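Long-range contacts in pseudouridylate synthase RPUSD4, mitochondrial (Homo sapiens, PDB 5UBA), which isomerises uridine to pseudouridine in mitochondrial RNAs, among them the 16S ribosomal RNA, whose assembly into a functional mitochondrial ribosome requires the modification: residues H80-V91 against P249-L259; L180-L188 against L283-P291. All blocks are in the same frame, centred on the assembly; numbering follows the deposited sequence.

Contact 1. Residues H80-V91 against P249-L259; sequences HRLDKETTGVMV and PLHLHARQLIL
Leu257 pushes its CD1 methyl into a hollow formed by Val89, Val91 and the ring of His80: CD1 lies 3.6 Å from Val91 CG2 and 3.7 Å from Val89 CG1, with His80 CE1 meeting it from the opposite direction, 3.9 Å away. The wall made by the histidine is held steady, because its NE2 accepts an almost straight bond (179°) from Val91 N, close to the ring plane. A smaller bump sits further back along the strand, where the methyl of Ala254 lies over the notch between Leu82 CD2 and Thr86 CG2.

The backbones join as a short parallel ladder. Ala254 N donates to Thr87 O at 2.7 Å, and Val89 N to Ala254 O at 3.0 Å. Between these bonds the chain turns a corner at Gly88, where a CB would strike Ala254 O and His253 CE1, so the missing side chain is what lets the strands close up. Thr87 OG1, placed between its own backbone N and carbonyl carbon (chi1 57°), shares a 2.8 Å hydrogen bond with His253 ND1 near the ring plane; His253 NE2 is held by Cys273 O. At the far end, a water links Glu85 O, Leu250 O and Leu252 N.

Asp83, probably the catalytic aspartate as in other RluA-family synthases, begins the type I turn leading into this ladder, and it pairs with Lys198. Strand 36-41 flanks Val89 and Val91, while strand 252-259 continues the sheet between strands 112-120 and 269-272.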
loop_
_atom_site.group_PDB
_atom_site.type_symbol
_atom_site.label_atom_id
_atom_site.label_comp_id
_atom_site.label_asym_id
_atom_site.label_seq_id
_atom_site.Cartn_x
_atom_site.Cartn_y
_atom_site.Cartn_z
ATOM N N HIS A 80 12.723 -2.411 -3.380
ATOM C CA HIS A 80 11.359 -2.907 -3.504
ATOM C C HIS A 80 10.496 -1.751 -3.974
ATOM O O HIS A 80 10.939 -0.599 -3.994
ATOM C CB HIS A 80 10.841 -3.467 -2.175
ATOM C CG HIS A 80 10.693 -2.444 -1.100
ATOM N ND1 HIS A 80 9.467 -2.159 -0.528
ATOM C CD2 HIS A 80 11.607 -1.670 -0.463
ATOM C CE1 HIS A 80 9.644 -1.261 0.427
ATOM N NE2 HIS A 80 10.919 -0.913 0.454
ATOM N N ARG A 81 9.271 -2.053 -4.347
ATOM C CA ARG A 81 8.406 -1.023 -4.924
ATOM C C ARG A 81 7.163 -0.835 -4.067
ATOM O O ARG A 81 6.736 -1.747 -3.359
ATOM C CB ARG A 81 8.060 -1.377 -6.386
ATOM C CG ARG A 81 6.911 -2.356 -6.613
ATOM C CD ARG A 81 7.116 -3.706 -5.961
ATOM N N LEU A 82 6.644 0.382 -4.100
ATOM C CA LEU A 82 5.332 0.739 -3.580
ATOM C C LEU A 82 4.576 1.386 -4.707
ATOM O O LEU A 82 5.172 2.058 -5.546
ATOM C CB LEU A 82 5.432 1.766 -2.450
ATOM C CG LEU A 82 6.027 1.357 -1.113
ATOM C CD1 LEU A 82 5.957 2.527 -0.144
ATOM C CD2 LEU A 82 5.343 0.122 -0.552
ATOM N N ASP A 83 3.263 1.202 -4.742
ATOM C CA ASP A 83 2.423 1.876 -5.721
ATOM C C ASP A 83 2.299 3.369 -5.464
ATOM O O ASP A 83 2.527 3.849 -4.350
ATOM C CB ASP A 83 1.034 1.210 -5.772
ATOM C CG ASP A 83 1.085 -0.205 -6.309
ATOM O OD1 ASP A 83 1.919 -0.517 -7.200
ATOM O OD2 ASP A 83 0.244 -1.011 -5.875
ATOM N N LYS A 84 1.915 4.093 -6.499
ATOM C CA LYS A 84 1.831 5.556 -6.463
ATOM C C LYS A 84 0.975 6.081 -5.319
ATOM O O LYS A 84 1.363 7.001 -4.645
ATOM C CB LYS A 84 1.278 6.055 -7.809
ATOM C CG LYS A 84 1.101 7.545 -7.970
ATOM C CD LYS A 84 0.296 7.867 -9.224
ATOM C CE LYS A 84 0.327 9.357 -9.545
ATOM N NZ LYS A 84 -0.261 9.605 -10.883
ATOM N N GLU A 85 -0.196 5.484 -5.114
ATOM C CA GLU A 85 -1.102 5.954 -4.074
ATOM C C GLU A 85 -0.877 5.329 -2.704
ATOM O O GLU A 85 -1.635 5.595 -1.783
ATOM C CB GLU A 85 -2.563 5.738 -4.478
ATOM C CG GLU A 85 -3.123 6.749 -5.466
ATOM C CD GLU A 85 -4.650 6.694 -5.442
ATOM O OE1 GLU A 85 -5.218 5.738 -5.971
ATOM O OE2 GLU A 85 -5.276 7.583 -4.832
ATOM N N THR A 86 0.173 4.532 -2.559
ATOM C CA THR A 86 0.606 4.058 -1.258
ATOM C C THR A 86 1.598 5.014 -0.640
ATOM O O THR A 86 2.423 5.581 -1.338
ATOM C CB THR A 86 1.202 2.654 -1.410
ATOM O OG1 THR A 86 0.177 1.820 -1.987
ATOM C CG2 THR A 86 1.703 2.064 -0.054
ATOM N N THR A 87 1.511 5.185 0.670
ATOM C CA THR A 87 2.446 5.976 1.425
ATOM C C THR A 87 3.327 5.079 2.288
ATOM O O THR A 87 3.011 3.910 2.490
ATOM C CB THR A 87 1.699 6.966 2.324
ATOM O OG1 THR A 87 0.818 6.248 3.184
ATOM C CG2 THR A 87 0.887 7.974 1.511
ATOM N N GLY A 88 4.445 5.623 2.780
ATOM C CA GLY A 88 5.129 5.047 3.904
ATOM C C GLY A 88 6.447 4.367 3.606
ATOM O O GLY A 88 7.201 4.807 2.753
ATOM N N VAL A 89 6.720 3.284 4.343
ATOM C CA VAL A 89 8.097 2.780 4.467
ATOM C C VAL A 89 8.657 2.282 3.143
ATOM O O VAL A 89 8.093 1.409 2.485
ATOM C CB VAL A 89 8.197 1.612 5.490
ATOM C CG1 VAL A 89 9.653 1.142 5.591
ATOM C CG2 VAL A 89 7.730 2.019 6.869
ATOM N N MET A 90 9.796 2.845 2.756
ATOM C CA MET A 90 10.469 2.444 1.519
ATOM C C MET A 90 11.985 2.435 1.744
ATOM O O MET A 90 12.582 3.458 2.097
ATOM C CB MET A 90 10.071 3.346 0.348
ATOM C CG MET A 90 10.665 2.912 -0.975
ATOM S SD MET A 90 10.074 3.989 -2.283
ATOM C CE MET A 90 11.021 3.330 -3.649
ATOM N N VAL A 91 12.588 1.266 1.515
ATOM C CA VAL A 91 13.999 1.015 1.760
ATOM C C VAL A 91 14.816 1.219 0.471
ATOM O O VAL A 91 14.494 0.682 -0.581
ATOM C CB VAL A 91 14.220 -0.439 2.249
ATOM C CG1 VAL A 91 15.691 -0.720 2.466
ATOM C CG2 VAL A 91 13.433 -0.717 3.516
ATOM N N PRO A 249 -8.518 10.638 -1.561
ATOM C CA PRO A 249 -7.369 9.782 -1.892
ATOM C C PRO A 249 -7.527 8.364 -1.371
ATOM O O PRO A 249 -8.246 8.121 -0.402
ATOM C CB PRO A 249 -6.214 10.433 -1.166
ATOM C CG PRO A 249 -6.853 11.050 0.022
ATOM C CD PRO A 249 -8.166 11.579 -0.487
ATOM N N LEU A 250 -6.827 7.434 -1.994
ATOM C CA LEU A 250 -6.688 6.098 -1.392
ATOM C C LEU A 250 -6.068 6.205 0.000
ATOM O O LEU A 250 -5.213 7.052 0.241
ATOM C CB LEU A 250 -5.809 5.228 -2.270
ATOM C CG LEU A 250 -5.829 3.732 -1.963
ATOM C CD1 LEU A 250 -7.151 3.071 -2.359
ATOM C CD2 LEU A 250 -4.662 3.092 -2.690
ATOM N N HIS A 251 -6.532 5.358 0.929
ATOM C CA HIS A 251 -6.040 5.287 2.302
ATOM C C HIS A 251 -5.347 3.942 2.507
ATOM O O HIS A 251 -5.876 3.040 3.162
ATOM C CB HIS A 251 -7.168 5.476 3.321
ATOM C CG HIS A 251 -7.682 6.881 3.397
ATOM N ND1 HIS A 251 -8.269 7.518 2.327
ATOM C CD2 HIS A 251 -7.718 7.744 4.428
ATOM C CE1 HIS A 251 -8.632 8.739 2.708
ATOM N NE2 HIS A 251 -8.286 8.906 3.966
ATOM N N LEU A 252 -4.135 3.835 1.979
ATOM C CA LEU A 252 -3.308 2.613 2.084
ATOM C C LEU A 252 -1.872 2.993 2.410
ATOM O O LEU A 252 -1.196 3.603 1.580
ATOM C CB LEU A 252 -3.387 1.794 0.809
ATOM C CG LEU A 252 -2.543 0.507 0.765
ATOM C CD1 LEU A 252 -2.981 -0.463 1.858
ATOM C CD2 LEU A 252 -2.651 -0.169 -0.586
ATOM N N HIS A 253 -1.439 2.655 3.615
ATOM C CA HIS A 253 -0.155 3.060 4.176
ATOM C C HIS A 253 0.727 1.839 4.484
ATOM O O HIS A 253 0.290 0.913 5.185
ATOM C CB HIS A 253 -0.415 3.830 5.458
ATOM C CG HIS A 253 0.818 4.292 6.164
ATOM N ND1 HIS A 253 1.702 5.216 5.621
ATOM C CD2 HIS A 253 1.303 3.971 7.383
ATOM C CE1 HIS A 253 2.655 5.455 6.501
ATOM N NE2 HIS A 253 2.450 4.711 7.573
ATOM N N ALA A 254 1.968 1.883 3.984
ATOM C CA ALA A 254 2.980 0.883 4.334
ATOM C C ALA A 254 3.523 1.287 5.705
ATOM O O ALA A 254 4.367 2.185 5.851
ATOM C CB ALA A 254 4.074 0.844 3.273
ATOM N N ARG A 255 2.942 0.656 6.723
ATOM C CA ARG A 255 3.169 0.992 8.112
ATOM C C ARG A 255 4.463 0.454 8.676
ATOM O O ARG A 255 5.127 1.119 9.477
ATOM C CB ARG A 255 1.990 0.459 8.942
ATOM C CG ARG A 255 2.132 0.606 10.435
ATOM C CD ARG A 255 2.111 2.042 10.845
ATOM N NE ARG A 255 1.978 2.148 12.284
ATOM C CZ ARG A 255 1.904 3.297 12.939
ATOM N NH1 ARG A 255 1.952 4.460 12.291
ATOM N NH2 ARG A 255 1.760 3.277 14.270
ATOM N N GLN A 256 4.772 -0.788 8.365
ATOM C CA GLN A 256 5.899 -1.449 8.997
ATOM C C GLN A 256 6.578 -2.434 8.054
ATOM O O GLN A 256 5.907 -3.112 7.285
ATOM C CB GLN A 256 5.396 -2.191 10.234
ATOM C CG GLN A 256 6.420 -3.007 11.003
ATOM C CD GLN A 256 5.848 -3.557 12.288
ATOM O OE1 GLN A 256 4.690 -4.003 12.320
ATOM N NE2 GLN A 256 6.644 -3.529 13.365
ATOM N N LEU A 257 7.906 -2.551 8.181
ATOM C CA LEU A 257 8.697 -3.596 7.540
ATOM C C LEU A 257 9.622 -4.185 8.562
ATOM O O LEU A 257 10.292 -3.430 9.266
ATOM C CB LEU A 257 9.591 -3.019 6.439
ATOM C CG LEU A 257 9.044 -2.678 5.083
ATOM C CD1 LEU A 257 10.185 -2.234 4.178
ATOM C CD2 LEU A 257 8.304 -3.863 4.449
ATOM N N ILE A 258 9.687 -5.508 8.654
ATOM C CA ILE A 258 10.668 -6.145 9.539
ATOM C C ILE A 258 11.606 -6.931 8.617
ATOM O O ILE A 258 11.171 -7.869 7.942
ATOM C CB ILE A 258 10.038 -7.042 10.617
ATOM C CG1 ILE A 258 8.949 -6.279 11.396
ATOM C CG2 ILE A 258 11.136 -7.560 11.558
ATOM C CD1 ILE A 258 8.184 -7.150 12.376
ATOM N N LEU A 259 12.866 -6.496 8.565
ATOM C CA LEU A 259 13.886 -7.086 7.698
ATOM C C LEU A 259 14.773 -7.967 8.574
ATOM O O LEU A 259 15.190 -7.537 9.645
ATOM C CB LEU A 259 14.788 -6.012 7.084
ATOM C CG LEU A 259 14.277 -5.078 6.005
ATOM C CD1 LEU A 259 15.308 -3.977 5.746
ATOM C CD2 LEU A 259 14.055 -5.859 4.731
HETATM O O HOH W 1 -2.780 6.070 0.606
#

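Contact 2. Residues L180-L188 against L283-P291; sequences LSSTLSSAL and LHRLRLEMP
This is a partly buried packing contact, away from the active site, in which the tail following helix 277-285 lies against the hairpin of strands 175-182 and 186-193. Leu288 is the main knob: its CD2 reaches 3.6 Å from Ser182 CA and also meets Ser186 O, while CD1 rests on the backbone between Ala187 and Leu188. Beside it, Glu289 N donates a nearly straight bond (174°) to Ser181 OG at 2.9 Å; the hydroxyl is brought there by lying opposite its own backbone N (chi1 -178°).

The tail leaves the helix through a Schellman motif, with Arg287 at positive phi and Leu288 N bonded back to Leu283 O. On the hairpin side, a classic beta bulge sets both Leu180 and Ser181 opposite Leu188. Leu180 CD1 touches Pro291 CG at 3.9 Å, and the two methyls of Leu188 divide their contacts, CD1 meeting Leu283 CD2 and CD2 meeting Pro291 CD.

At the hairpin turn, Thr183 OG1 accepts from Ser185 N in an ST turn and from Ser186 N in an ST motif, while its CG2 lies 3.3 Å from Leu286 O, and a water joins OG1 to Leu286 O. A valine here would probably leave those two amides without their acceptor and break the water link to the tail. A second water bridges Ser182 O and Arg287 O, and Leu286 turns its other contacts to helix 232-238 and Ile118.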
loop_
_atom_site.group_PDB
_atom_site.type_symbol
_atom_site.label_atom_id
_atom_site.label_comp_id
_atom_site.label_asym_id
_atom_site.label_seq_id
_atom_site.Cartn_x
_atom_site.Cartn_y
_atom_site.Cartn_z
ATOM N N LEU A 180 -8.281 -3.591 13.373
ATOM C CA LEU A 180 -7.708 -2.934 14.555
ATOM C C LEU A 180 -8.718 -2.083 15.319
ATOM O O LEU A 180 -8.624 -1.938 16.544
ATOM C CB LEU A 180 -6.558 -2.033 14.134
ATOM C CG LEU A 180 -5.363 -2.722 13.481
ATOM C CD1 LEU A 180 -4.327 -1.670 13.091
ATOM C CD2 LEU A 180 -4.806 -3.809 14.404
ATOM N N SER A 181 -9.622 -1.478 14.569
ATOM C CA SER A 181 -10.656 -0.590 15.102
ATOM C C SER A 181 -11.817 -0.605 14.138
ATOM O O SER A 181 -11.605 -0.689 12.924
ATOM C CB SER A 181 -10.127 0.844 15.229
ATOM O OG SER A 181 -11.105 1.697 15.796
ATOM N N SER A 182 -13.050 -0.487 14.652
ATOM C CA SER A 182 -14.208 -0.426 13.796
ATOM C C SER A 182 -15.366 0.349 14.401
ATOM O O SER A 182 -15.481 0.495 15.631
ATOM C CB SER A 182 -14.691 -1.810 13.366
ATOM O OG SER A 182 -15.019 -2.595 14.505
ATOM N N THR A 183 -16.178 0.874 13.505
ATOM C CA THR A 183 -17.503 1.403 13.862
ATOM C C THR A 183 -18.493 0.394 13.318
ATOM O O THR A 183 -18.148 -0.777 13.214
ATOM C CB THR A 183 -17.706 2.821 13.312
ATOM O OG1 THR A 183 -17.635 2.788 11.882
ATOM C CG2 THR A 183 -16.706 3.764 13.870
ATOM N N LEU A 184 -19.730 0.793 13.030
ATOM C CA LEU A 184 -20.661 -0.112 12.376
ATOM C C LEU A 184 -20.465 -0.067 10.870
ATOM O O LEU A 184 -21.007 -0.909 10.165
ATOM C CB LEU A 184 -22.109 0.237 12.730
ATOM C CG LEU A 184 -22.407 0.409 14.216
ATOM C CD1 LEU A 184 -23.901 0.657 14.374
ATOM C CD2 LEU A 184 -21.936 -0.797 15.005
ATOM N N SER A 185 -19.690 0.918 10.388
ATOM C CA SER A 185 -19.625 1.219 8.965
ATOM C C SER A 185 -18.228 1.392 8.362
ATOM O O SER A 185 -18.102 1.455 7.154
ATOM C CB SER A 185 -20.433 2.499 8.727
ATOM O OG SER A 185 -19.922 3.572 9.492
ATOM N N SER A 186 -17.203 1.521 9.191
ATOM C CA SER A 186 -15.817 1.732 8.750
ATOM C C SER A 186 -14.907 0.858 9.571
ATOM O O SER A 186 -15.245 0.515 10.716
ATOM C CB SER A 186 -15.378 3.188 8.997
ATOM O OG SER A 186 -16.222 4.112 8.350
ATOM N N ALA A 187 -13.725 0.534 9.034
ATOM C CA ALA A 187 -12.700 -0.109 9.820
ATOM C C ALA A 187 -11.286 0.373 9.518
ATOM O O ALA A 187 -11.011 0.799 8.402
ATOM C CB ALA A 187 -12.771 -1.602 9.651
ATOM N N LEU A 188 -10.428 0.346 10.530
ATOM C CA LEU A 188 -8.976 0.426 10.355
ATOM C C LEU A 188 -8.495 -1.015 10.353
ATOM O O LEU A 188 -8.753 -1.742 11.339
ATOM C CB LEU A 188 -8.328 1.209 11.486
ATOM C CG LEU A 188 -6.796 1.245 11.489
ATOM C CD1 LEU A 188 -6.239 1.871 10.215
ATOM C CD2 LEU A 188 -6.275 1.957 12.740
ATOM N N LEU A 283 -9.333 9.016 9.976
ATOM C CA LEU A 283 -9.550 8.137 11.138
ATOM C C LEU A 283 -10.387 8.836 12.202
ATOM O O LEU A 283 -11.358 8.269 12.725
ATOM C CB LEU A 283 -8.248 7.677 11.782
ATOM C CG LEU A 283 -7.499 6.540 11.121
ATOM C CD1 LEU A 283 -6.181 6.295 11.854
ATOM C CD2 LEU A 283 -8.306 5.259 11.056
ATOM N N HIS A 284 -9.993 10.067 12.522
ATOM C CA HIS A 284 -10.688 10.839 13.534
ATOM C C HIS A 284 -12.118 11.122 13.104
ATOM O O HIS A 284 -13.065 10.969 13.913
ATOM C CB HIS A 284 -9.990 12.176 13.762
ATOM C CG HIS A 284 -10.678 13.025 14.781
ATOM N ND1 HIS A 284 -11.442 14.123 14.440
ATOM C CD2 HIS A 284 -10.765 12.903 16.125
ATOM C CE1 HIS A 284 -11.940 14.660 15.540
ATOM N NE2 HIS A 284 -11.552 13.936 16.574
ATOM N N ARG A 285 -12.305 11.531 11.856
ATOM C CA ARG A 285 -13.645 11.868 11.357
ATOM C C ARG A 285 -14.570 10.665 11.359
ATOM O O ARG A 285 -15.777 10.791 11.617
ATOM C CB ARG A 285 -13.595 12.468 9.946
ATOM C CG ARG A 285 -12.895 13.814 9.818
ATOM C CD ARG A 285 -13.369 14.827 10.813
ATOM N NE ARG A 285 -14.823 14.949 10.817
ATOM C CZ ARG A 285 -15.494 15.677 11.712
ATOM N NH1 ARG A 285 -16.822 15.730 11.657
ATOM N NH2 ARG A 285 -14.843 16.340 12.665
ATOM N N LEU A 286 -14.017 9.492 11.052
ATOM C CA LEU A 286 -14.790 8.271 10.967
ATOM C C LEU A 286 -14.977 7.589 12.329
ATOM O O LEU A 286 -15.637 6.563 12.395
ATOM C CB LEU A 286 -14.132 7.296 9.979
ATOM C CG LEU A 286 -14.215 7.759 8.535
ATOM C CD1 LEU A 286 -13.299 6.906 7.672
ATOM C CD2 LEU A 286 -15.625 7.730 7.993
ATOM N N ARG A 287 -14.422 8.166 13.386
ATOM C CA ARG A 287 -14.543 7.683 14.775
ATOM C C ARG A 287 -13.861 6.365 15.009
ATOM O O ARG A 287 -14.298 5.559 15.825
ATOM C CB ARG A 287 -15.996 7.659 15.229
ATOM C CG ARG A 287 -16.673 8.994 14.957
ATOM C CD ARG A 287 -18.140 8.942 15.254
ATOM N NE ARG A 287 -18.763 10.214 14.878
ATOM C CZ ARG A 287 -20.049 10.508 15.060
ATOM N NH1 ARG A 287 -20.513 11.688 14.658
ATOM N NH2 ARG A 287 -20.883 9.615 15.614
ATOM N N LEU A 288 -12.770 6.171 14.268
ATOM C CA LEU A 288 -11.878 5.030 14.439
ATOM C C LEU A 288 -10.759 5.420 15.371
ATOM O O LEU A 288 -10.416 6.591 15.478
ATOM C CB LEU A 288 -11.325 4.601 13.083
ATOM C CG LEU A 288 -12.399 4.086 12.119
ATOM C CD1 LEU A 288 -11.874 3.951 10.689
ATOM C CD2 LEU A 288 -12.979 2.758 12.586
ATOM N N GLU A 289 -10.229 4.438 16.079
ATOM C CA GLU A 289 -9.194 4.645 17.063
ATOM C C GLU A 289 -7.891 4.008 16.607
ATOM O O GLU A 289 -7.887 2.989 15.923
ATOM C CB GLU A 289 -9.617 3.997 18.381
ATOM C CG GLU A 289 -10.961 4.497 18.902
ATOM C CD GLU A 289 -11.250 4.042 20.324
ATOM O OE1 GLU A 289 -12.074 3.112 20.520
ATOM O OE2 GLU A 289 -10.646 4.612 21.254
ATOM N N MET A 290 -6.783 4.576 17.049
ATOM C CA MET A 290 -5.486 3.909 16.915
ATOM C C MET A 290 -5.442 2.686 17.822
ATOM O O MET A 290 -5.993 2.728 18.931
ATOM C CB MET A 290 -4.368 4.858 17.320
ATOM C CG MET A 290 -4.241 6.080 16.432
ATOM S SD MET A 290 -3.588 5.583 14.819
ATOM C CE MET A 290 -1.828 5.601 15.178
ATOM N N PRO A 291 -4.790 1.591 17.377
ATOM C CA PRO A 291 -4.657 0.431 18.275
ATOM C C PRO A 291 -3.845 0.767 19.541
ATOM O O PRO A 291 -2.991 1.661 19.509
ATOM C CB PRO A 291 -3.953 -0.617 17.400
ATOM C CG PRO A 291 -3.240 0.174 16.363
ATOM C CD PRO A 291 -4.077 1.390 16.099
HETATM O O HOH W 2 -14.349 3.071 16.867
HETATM O O HOH W 3 -17.433 5.264 10.784
#

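After the N-terminal helix and the first strands of the antiparallel sheet, the chain reaches residues 80-91, then runs through strand 112-120 to the hairpin at 180-188. Beyond helices 200-209 and 232-238 it returns as 249-259, closing the long loop of contact 1, and helix 277-285 then brings 283-291 back to the hairpin to close contact 2. The segments alternate, so the two loops cross. Contact 1, whose centre is about 5 Å from the centre of the chain, joins the four-stranded antiparallel sheet to the mixed sheet; contact 2 fastens the C-terminal tail to that mixed sheet. The contact centres lie about 20 Å apart. Strand 112-120, paired with both 186-193 and 252-259, connects them.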